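PDB 2WPX: ORF14 from Streptomyces clavuligerus, which binds acetyl-CoA and is probably an acyltransferase, a tandem GNAT protein of the clavulanic acid biosynthesis pathway. Local coordinates for residues P55-V63 with A73-G81; W106-R114 with F330-S338. All coordinates share one frame; numbering follows the deposited sequence.

Interaction 1. Residues P55-V63 with A73-G81; sequences PATALDDWV and ALRLALPDG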
loop_
_atom_site.group_PDB
_atom_site.type_symbol
_atom_site.label_atom_id
_atom_site.label_comp_id
_atom_site.label_asym_id
_atom_site.label_seq_id
_atom_site.Cartn_x
_atom_site.Cartn_y
_atom_site.Cartn_z
ATOM N N PRO A 55 -6.223 2.642 11.454
ATOM C CA PRO A 55 -6.905 3.522 12.311
ATOM C C PRO A 55 -8.317 3.849 11.835
ATOM O O PRO A 55 -8.565 4.073 10.648
ATOM C CB PRO A 55 -5.996 4.750 12.282
ATOM C CG PRO A 55 -4.623 4.110 12.125
ATOM C CD PRO A 55 -4.843 3.093 11.173
ATOM N N ALA A 56 -9.209 3.899 12.818
ATOM C CA ALA A 56 -10.581 4.284 12.594
ATOM C C ALA A 56 -11.092 3.562 11.376
ATOM O O ALA A 56 -11.741 4.142 10.543
ATOM C CB ALA A 56 -10.681 5.806 12.387
ATOM N N THR A 57 -10.799 2.279 11.265
ATOM C CA THR A 57 -11.424 1.598 10.197
ATOM C C THR A 57 -11.866 0.217 10.622
ATOM O O THR A 57 -11.146 -0.471 11.381
ATOM C CB THR A 57 -10.560 1.668 8.952
ATOM O OG1 THR A 57 -9.719 0.534 8.871
ATOM C CG2 THR A 57 -9.704 2.884 9.001
ATOM N N ALA A 58 -13.047 -0.181 10.148
ATOM C CA ALA A 58 -13.572 -1.522 10.411
ATOM C C ALA A 58 -13.229 -2.405 9.225
ATOM O O ALA A 58 -13.113 -1.899 8.122
ATOM C CB ALA A 58 -15.079 -1.465 10.603
ATOM N N LEU A 59 -13.109 -3.710 9.439
ATOM C CA LEU A 59 -12.973 -4.702 8.353
ATOM C C LEU A 59 -14.166 -5.630 8.291
ATOM O O LEU A 59 -14.757 -5.961 9.323
ATOM C CB LEU A 59 -11.753 -5.574 8.536
ATOM C CG LEU A 59 -10.514 -4.802 8.967
ATOM C CD1 LEU A 59 -9.498 -5.765 9.433
ATOM C CD2 LEU A 59 -9.980 -4.004 7.744
ATOM N N ASP A 60 -14.512 -6.072 7.092
ATOM C CA ASP A 60 -15.596 -7.010 6.928
ATOM C C ASP A 60 -15.025 -8.053 5.901
ATOM O O ASP A 60 -15.058 -7.835 4.661
ATOM C CB ASP A 60 -16.832 -6.260 6.400
ATOM C CG ASP A 60 -18.120 -7.052 6.559
ATOM O OD1 ASP A 60 -18.047 -8.288 6.562
ATOM O OD2 ASP A 60 -19.216 -6.452 6.679
ATOM N N ASP A 61 -14.444 -9.133 6.410
ATOM C CA ASP A 61 -13.669 -10.083 5.562
ATOM C C ASP A 61 -14.427 -11.374 5.283
ATOM O O ASP A 61 -14.995 -11.986 6.184
ATOM C CB ASP A 61 -12.343 -10.415 6.239
ATOM C CG ASP A 61 -11.487 -9.202 6.408
ATOM O OD1 ASP A 61 -11.639 -8.317 5.540
ATOM O OD2 ASP A 61 -10.698 -9.112 7.383
ATOM N N TRP A 62 -14.452 -11.792 4.032
ATOM C CA TRP A 62 -15.166 -13.003 3.680
ATOM C C TRP A 62 -14.367 -13.924 2.764
ATOM O O TRP A 62 -13.504 -13.481 1.990
ATOM C CB TRP A 62 -16.414 -12.594 2.953
ATOM C CG TRP A 62 -17.373 -11.879 3.837
ATOM C CD1 TRP A 62 -17.332 -10.563 4.240
ATOM C CD2 TRP A 62 -18.521 -12.449 4.425
ATOM N NE1 TRP A 62 -18.418 -10.280 5.042
ATOM C CE2 TRP A 62 -19.162 -11.424 5.185
ATOM C CE3 TRP A 62 -19.103 -13.727 4.367
ATOM C CZ2 TRP A 62 -20.336 -11.651 5.902
ATOM C CZ3 TRP A 62 -20.280 -13.947 5.060
ATOM C CH2 TRP A 62 -20.879 -12.915 5.830
ATOM N N VAL A 63 -14.660 -15.215 2.842
ATOM C CA VAL A 63 -14.289 -16.118 1.774
ATOM C C VAL A 63 -15.501 -16.722 1.101
ATOM O O VAL A 63 -16.626 -16.697 1.635
ATOM C CB VAL A 63 -13.310 -17.241 2.238
ATOM C CG1 VAL A 63 -11.971 -16.659 2.625
ATOM C CG2 VAL A 63 -13.931 -18.081 3.347
ATOM N N ALA A 73 -12.224 -14.752 -2.228
ATOM C CA ALA A 73 -12.168 -13.994 -0.992
ATOM C C ALA A 73 -12.591 -12.586 -1.319
ATOM O O ALA A 73 -12.284 -12.087 -2.377
ATOM C CB ALA A 73 -10.760 -14.006 -0.454
ATOM N N LEU A 74 -13.327 -11.971 -0.418
ATOM C CA LEU A 74 -13.671 -10.563 -0.550
ATOM C C LEU A 74 -13.325 -9.819 0.727
ATOM O O LEU A 74 -13.747 -10.231 1.763
ATOM C CB LEU A 74 -15.182 -10.435 -0.751
ATOM C CG LEU A 74 -15.808 -9.043 -0.637
ATOM C CD1 LEU A 74 -15.462 -8.201 -1.852
ATOM C CD2 LEU A 74 -17.343 -9.174 -0.452
ATOM N N ARG A 75 -12.610 -8.713 0.664
ATOM C CA ARG A 75 -12.302 -7.976 1.889
ATOM C C ARG A 75 -12.702 -6.529 1.692
ATOM O O ARG A 75 -12.275 -5.896 0.728
ATOM C CB ARG A 75 -10.797 -8.058 2.208
ATOM C CG ARG A 75 -10.223 -9.513 2.318
ATOM C CD ARG A 75 -8.877 -9.549 3.169
ATOM N NE ARG A 75 -9.023 -8.997 4.535
ATOM C CZ ARG A 75 -7.988 -8.653 5.292
ATOM N NH1 ARG A 75 -6.757 -8.836 4.825
ATOM N NH2 ARG A 75 -8.171 -8.136 6.499
ATOM N N LEU A 76 -13.525 -6.006 2.597
ATOM C CA LEU A 76 -13.866 -4.600 2.590
ATOM C C LEU A 76 -13.215 -3.871 3.713
ATOM O O LEU A 76 -13.110 -4.396 4.816
ATOM C CB LEU A 76 -15.360 -4.399 2.761
ATOM C CG LEU A 76 -16.197 -4.750 1.544
ATOM C CD1 LEU A 76 -17.521 -4.052 1.699
ATOM C CD2 LEU A 76 -15.506 -4.406 0.212
ATOM N N ALA A 77 -12.840 -2.627 3.468
ATOM C CA ALA A 77 -12.377 -1.761 4.572
ATOM C C ALA A 77 -13.377 -0.656 4.654
ATOM O O ALA A 77 -13.734 -0.067 3.642
ATOM C CB ALA A 77 -10.942 -1.208 4.305
ATOM N N LEU A 78 -13.862 -0.395 5.859
ATOM C CA LEU A 78 -14.884 0.628 6.043
ATOM C C LEU A 78 -14.308 1.745 6.880
ATOM O O LEU A 78 -14.176 1.596 8.098
ATOM C CB LEU A 78 -16.141 0.059 6.746
ATOM C CG LEU A 78 -16.972 -1.051 6.066
ATOM C CD1 LEU A 78 -17.344 -0.779 4.633
ATOM C CD2 LEU A 78 -16.315 -2.368 6.207
ATOM N N PRO A 79 -13.962 2.870 6.251
ATOM C CA PRO A 79 -13.513 4.019 7.054
ATOM C C PRO A 79 -14.642 4.537 7.964
ATOM O O PRO A 79 -15.741 4.869 7.483
ATOM C CB PRO A 79 -13.179 5.076 5.989
ATOM C CG PRO A 79 -13.098 4.306 4.670
ATOM C CD PRO A 79 -14.071 3.196 4.822
ATOM N N ASP A 80 -14.400 4.613 9.265
ATOM C CA ASP A 80 -15.450 5.115 10.173
ATOM C C ASP A 80 -16.021 6.429 9.676
ATOM O O ASP A 80 -15.257 7.279 9.230
ATOM C CB ASP A 80 -14.897 5.328 11.589
ATOM C CG ASP A 80 -14.476 4.047 12.223
ATOM O OD1 ASP A 80 -13.510 4.061 13.005
ATOM O OD2 ASP A 80 -15.096 3.014 11.916
ATOM N N GLY A 81 -17.345 6.601 9.745
ATOM C CA GLY A 81 -17.981 7.905 9.482
ATOM C C GLY A 81 -18.023 8.319 8.015
ATOM O O GLY A 81 -18.454 9.408 7.701
HETATM O O HOH W 1 -11.039 -5.697 5.066
#
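Arg75 and Asp61 face each other as a non-hydrogen-bonded pair of two antiparallel strands, 57-63 and 73-79, whose axes run at 176° to one another. Followed outward, the arginine leans on the aspartate almost from its start: Arg75 CB lies 3.4 Å from Asp61 OD1, and CG and CD pass the same oxygen at slightly longer range. With chi3 near 57° the chain bends there and brings NE within 2.9 Å of Asp61 OD1, in the guanidinium plane; Arg75 CZ lies 3.5 Å from Asp61 OD2, and NH2 reaches that oxygen at 2.8 Å. This is a side-on, two-nitrogen salt bridge, yet not a coplanar one, for the carboxylate and guanidinium planes stand 79° apart and both oxygens are met from above the carboxylate plane. NH2 also brushes Leu59 CD1, and NH1 hydrogen-bonds to Ser49 OG. A water donates to both Asp61 OD1 and Leu76 O.

On the face that carries Ala58, Asp60 and Trp62, Leu78 CD2 packs 3.9 Å from Asp60 CB. Paired backbone bonds join Ala58 with Leu78, Asp60 with Leu76 and Trp62 with Leu74; a further bond, Asp80 N to Ala56 O at 3.0 Å, extends the pairing past the strand ends. Consecutive antiparallel strands joined by a tight connection form a beta hairpin, here 57-66 and 69-79 of the N-terminal GNAT domain.

Interaction 2. Residues W106-R114 with F330-S338; sequences WAHARELAR and FWTAEAGPS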
loop_
_atom_site.group_PDB
_atom_site.type_symbol
_atom_site.label_atom_id
_atom_site.label_comp_id
_atom_site.label_asym_id
_atom_site.label_seq_id
_atom_site.Cartn_x
_atom_site.Cartn_y
_atom_site.Cartn_z
ATOM N N TRP A 106 -18.669 -9.519 -6.116
ATOM C CA TRP A 106 -18.990 -8.154 -6.285
ATOM C C TRP A 106 -20.424 -7.879 -5.822
ATOM O O TRP A 106 -20.718 -6.820 -5.218
ATOM C CB TRP A 106 -18.872 -7.843 -7.770
ATOM C CG TRP A 106 -19.233 -6.475 -8.021
ATOM C CD1 TRP A 106 -20.441 -6.009 -8.438
ATOM C CD2 TRP A 106 -18.411 -5.329 -7.789
ATOM N NE1 TRP A 106 -20.406 -4.624 -8.556
ATOM C CE2 TRP A 106 -19.171 -4.188 -8.150
ATOM C CE3 TRP A 106 -17.083 -5.151 -7.359
ATOM C CZ2 TRP A 106 -18.661 -2.905 -8.057
ATOM C CZ3 TRP A 106 -16.580 -3.859 -7.262
ATOM C CH2 TRP A 106 -17.374 -2.758 -7.602
ATOM N N ALA A 107 -21.329 -8.794 -6.127
ATOM C CA ALA A 107 -22.709 -8.644 -5.689
ATOM C C ALA A 107 -22.787 -8.706 -4.169
ATOM O O ALA A 107 -23.587 -7.996 -3.552
ATOM C CB ALA A 107 -23.627 -9.728 -6.326
ATOM N N HIS A 108 -21.985 -9.576 -3.571
ATOM C CA HIS A 108 -21.899 -9.667 -2.124
ATOM C C HIS A 108 -21.275 -8.352 -1.583
ATOM O O HIS A 108 -21.787 -7.757 -0.630
ATOM C CB HIS A 108 -21.115 -10.944 -1.733
ATOM C CG HIS A 108 -21.089 -11.235 -0.266
ATOM N ND1 HIS A 108 -19.914 -11.290 0.455
ATOM C CD2 HIS A 108 -22.079 -11.495 0.620
ATOM C CE1 HIS A 108 -20.176 -11.537 1.723
ATOM N NE2 HIS A 108 -21.483 -11.658 1.855
ATOM N N ALA A 109 -20.203 -7.881 -2.219
ATOM C CA ALA A 109 -19.620 -6.525 -1.914
ATOM C C ALA A 109 -20.642 -5.371 -1.839
ATOM O O ALA A 109 -20.742 -4.724 -0.830
ATOM C CB ALA A 109 -18.470 -6.152 -2.907
ATOM N N ARG A 110 -21.431 -5.168 -2.884
ATOM C CA ARG A 110 -22.501 -4.171 -2.850
ATOM C C ARG A 110 -23.522 -4.346 -1.742
ATOM O O ARG A 110 -23.962 -3.342 -1.129
ATOM C CB ARG A 110 -23.167 -4.049 -4.230
ATOM C CG ARG A 110 -22.081 -3.634 -5.215
ATOM C CD ARG A 110 -22.536 -3.609 -6.622
ATOM N NE ARG A 110 -23.707 -2.784 -6.792
ATOM C CZ ARG A 110 -24.929 -3.291 -6.880
ATOM N NH1 ARG A 110 -25.074 -4.600 -6.803
ATOM N NH2 ARG A 110 -25.991 -2.509 -7.058
ATOM N N GLU A 111 -23.866 -5.597 -1.459
ATOM C CA GLU A 111 -24.701 -5.921 -0.304
ATOM C C GLU A 111 -24.049 -5.540 1.078
ATOM O O GLU A 111 -24.726 -4.973 1.958
ATOM C CB GLU A 111 -25.018 -7.409 -0.339
ATOM C CG GLU A 111 -26.042 -7.866 0.656
ATOM C CD GLU A 111 -26.653 -9.207 0.228
ATOM O OE1 GLU A 111 -25.964 -10.255 0.363
ATOM O OE2 GLU A 111 -27.828 -9.209 -0.237
ATOM N N LEU A 112 -22.753 -5.842 1.246
ATOM C CA LEU A 112 -22.024 -5.510 2.502
ATOM C C LEU A 112 -21.895 -3.986 2.641
ATOM O O LEU A 112 -22.153 -3.438 3.703
ATOM C CB LEU A 112 -20.641 -6.148 2.530
ATOM C CG LEU A 112 -20.603 -7.673 2.695
ATOM C CD1 LEU A 112 -19.117 -8.142 2.633
ATOM C CD2 LEU A 112 -21.373 -8.198 3.999
ATOM N N ALA A 113 -21.616 -3.304 1.538
ATOM C CA ALA A 113 -21.553 -1.838 1.565
ATOM C C ALA A 113 -22.869 -1.252 2.000
ATOM O O ALA A 113 -22.903 -0.296 2.779
ATOM C CB ALA A 113 -21.157 -1.277 0.238
ATOM N N ARG A 114 -23.942 -1.825 1.488
ATOM C CA ARG A 114 -25.274 -1.374 1.790
ATOM C C ARG A 114 -25.625 -1.655 3.267
ATOM O O ARG A 114 -26.258 -0.856 3.943
ATOM C CB ARG A 114 -26.264 -2.049 0.842
ATOM C CG ARG A 114 -26.804 -1.120 -0.174
ATOM C CD ARG A 114 -27.363 -1.742 -1.445
ATOM N NE ARG A 114 -27.752 -3.138 -1.367
ATOM C CZ ARG A 114 -27.525 -4.014 -2.360
ATOM N NH1 ARG A 114 -26.912 -3.622 -3.463
ATOM N NH2 ARG A 114 -27.895 -5.279 -2.256
ATOM N N PHE A 330 -7.792 4.112 -10.003
ATOM C CA PHE A 330 -8.871 4.179 -9.016
ATOM C C PHE A 330 -10.210 4.104 -9.681
ATOM O O PHE A 330 -10.504 4.863 -10.631
ATOM C CB PHE A 330 -8.729 5.414 -8.117
ATOM C CG PHE A 330 -7.379 5.497 -7.477
ATOM C CD1 PHE A 330 -7.022 4.619 -6.469
ATOM C CD2 PHE A 330 -6.411 6.389 -7.953
ATOM C CE1 PHE A 330 -5.709 4.649 -5.913
ATOM C CE2 PHE A 330 -5.121 6.414 -7.415
ATOM C CZ PHE A 330 -4.776 5.552 -6.394
ATOM N N TRP A 331 -11.015 3.140 -9.241
ATOM C CA TRP A 331 -12.339 2.949 -9.819
ATOM C C TRP A 331 -13.360 3.087 -8.723
ATOM O O TRP A 331 -13.054 2.879 -7.548
ATOM C CB TRP A 331 -12.486 1.563 -10.455
ATOM C CG TRP A 331 -11.702 1.226 -11.788
ATOM C CD1 TRP A 331 -10.367 1.155 -11.958
ATOM C CD2 TRP A 331 -12.269 0.871 -13.041
ATOM N NE1 TRP A 331 -10.046 0.747 -13.228
ATOM C CE2 TRP A 331 -11.202 0.592 -13.927
ATOM C CE3 TRP A 331 -13.586 0.789 -13.519
ATOM C CZ2 TRP A 331 -11.402 0.195 -15.262
ATOM C CZ3 TRP A 331 -13.787 0.395 -14.839
ATOM C CH2 TRP A 331 -12.693 0.113 -15.698
ATOM N N THR A 332 -14.602 3.321 -9.115
ATOM C CA THR A 332 -15.663 3.597 -8.163
ATOM C C THR A 332 -16.982 3.080 -8.729
ATOM O O THR A 332 -17.162 2.984 -9.973
ATOM C CB THR A 332 -15.784 5.134 -7.872
ATOM O OG1 THR A 332 -16.817 5.348 -6.921
ATOM C CG2 THR A 332 -16.162 5.946 -9.167
ATOM N N ALA A 333 -17.913 2.753 -7.844
ATOM C CA ALA A 333 -19.164 2.125 -8.270
ATOM C C ALA A 333 -20.264 2.449 -7.282
ATOM O O ALA A 333 -20.002 2.630 -6.105
ATOM C CB ALA A 333 -19.003 0.633 -8.342
ATOM N N GLU A 334 -21.493 2.528 -7.786
ATOM C CA GLU A 334 -22.662 2.573 -6.910
ATOM C C GLU A 334 -22.911 1.230 -6.155
ATOM O O GLU A 334 -22.830 0.118 -6.710
ATOM C CB GLU A 334 -23.902 3.046 -7.686
ATOM C CG GLU A 334 -23.852 4.524 -8.113
ATOM C CD GLU A 334 -25.190 5.011 -8.685
ATOM O OE1 GLU A 334 -25.476 4.744 -9.857
ATOM O OE2 GLU A 334 -25.977 5.656 -7.968
ATOM N N ALA A 335 -23.193 1.357 -4.875
ATOM C CA ALA A 335 -23.573 0.247 -4.038
ATOM C C ALA A 335 -25.024 -0.167 -4.292
ATOM O O ALA A 335 -25.338 -1.351 -4.318
ATOM C CB ALA A 335 -23.404 0.656 -2.554
ATOM N N GLY A 336 -25.911 0.810 -4.429
ATOM C CA GLY A 336 -27.378 0.570 -4.323
ATOM C C GLY A 336 -27.917 0.440 -5.718
ATOM O O GLY A 336 -27.136 0.598 -6.666
ATOM N N PRO A 337 -29.245 0.208 -5.883
ATOM C CA PRO A 337 -30.406 0.166 -4.960
ATOM C C PRO A 337 -30.447 -0.870 -3.800
ATOM O O PRO A 337 -30.636 -0.479 -2.627
ATOM C CB PRO A 337 -31.610 -0.100 -5.890
ATOM C CG PRO A 337 -31.120 0.032 -7.287
ATOM C CD PRO A 337 -29.655 0.226 -7.306
ATOM N N SER A 338 -30.345 -2.170 -4.115
ATOM C CA SER A 338 -30.732 -3.213 -3.139
ATOM C C SER A 338 -31.217 -4.526 -3.797
ATOM O O SER A 338 -32.381 -4.668 -4.205
ATOM C CB SER A 338 -31.803 -2.654 -2.176
ATOM O OG SER A 338 -32.179 -3.588 -1.175
HETATM O O HOH W 2 -22.293 -2.030 -9.385
HETATM O O HOH W 3 -29.397 -4.361 0.704
#
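The helix that follows the acetyl-CoA-binding loop of the N-terminal GNAT domain, 101-115, meets here the end of strand 323-334 and the C-terminal tail. Two arginines, one helical turn apart, supply its polar grip by donating to backbone carbonyls. Arg110 NE bonds to Glu334 O at 3.0 Å, with an N-H...O angle of 163°; the oxygen lies in the guanidinium plane and the donor in the carbonyl plane. Its NH2 makes a weak bond to Gly336 O, and Ala335 O sits over one guanidinium face without a bond to it. Ala335 O instead accepts from Arg114 NH1 at 2.9 Å and lies 10° out of the Arg114 guanidinium plane. Ser338 CA covers the centre of one face of this second guanidinium, 3.3 Å above it, while Arg110 O and Glu111 CA lie against the opposite face. A water bonded to Arg114 NE makes a weak link to Ser338 OG.

Apolar contacts are fewer. Trp106, its CG anti to the backbone N (chi1 178°), presents the ring edge to Ala333, Trp106 CZ2 lying 3.6 Å from Ala333 CB, and carries Arg110 CG over one ring face. Ala113 CB meets Ala335 CB at 4.1 Å. Trp106 also touches the bound acetyl-CoA. Strand 120-127 pairs with 323-334 through Leu121 and Ala333, and Arg110 touches Leu121; Leu112 packs on Leu74 and Leu76 of strand 69-79.

Overall arrangement
Helix 101-115 connects the two contacts, whose centres lie about 13 Å apart. One side of the helix packs on the hairpin of interaction 1, where Leu74 meets His108 and Ala109 and Trp62 meets His108 and Leu112; residues from another part of its surface make interaction 2. Nine of sixteen touching residues are buried in interaction 1, against four of ten in interaction 2, where Glu334, Pro337 and Ser338 are exposed. Interaction 1 is a strand pairing with repeated backbone bonds and a salt bridge between side chains; in interaction 2 arginine side chains bond to main-chain carbonyls, joining residues more than 200 positions apart in sequence.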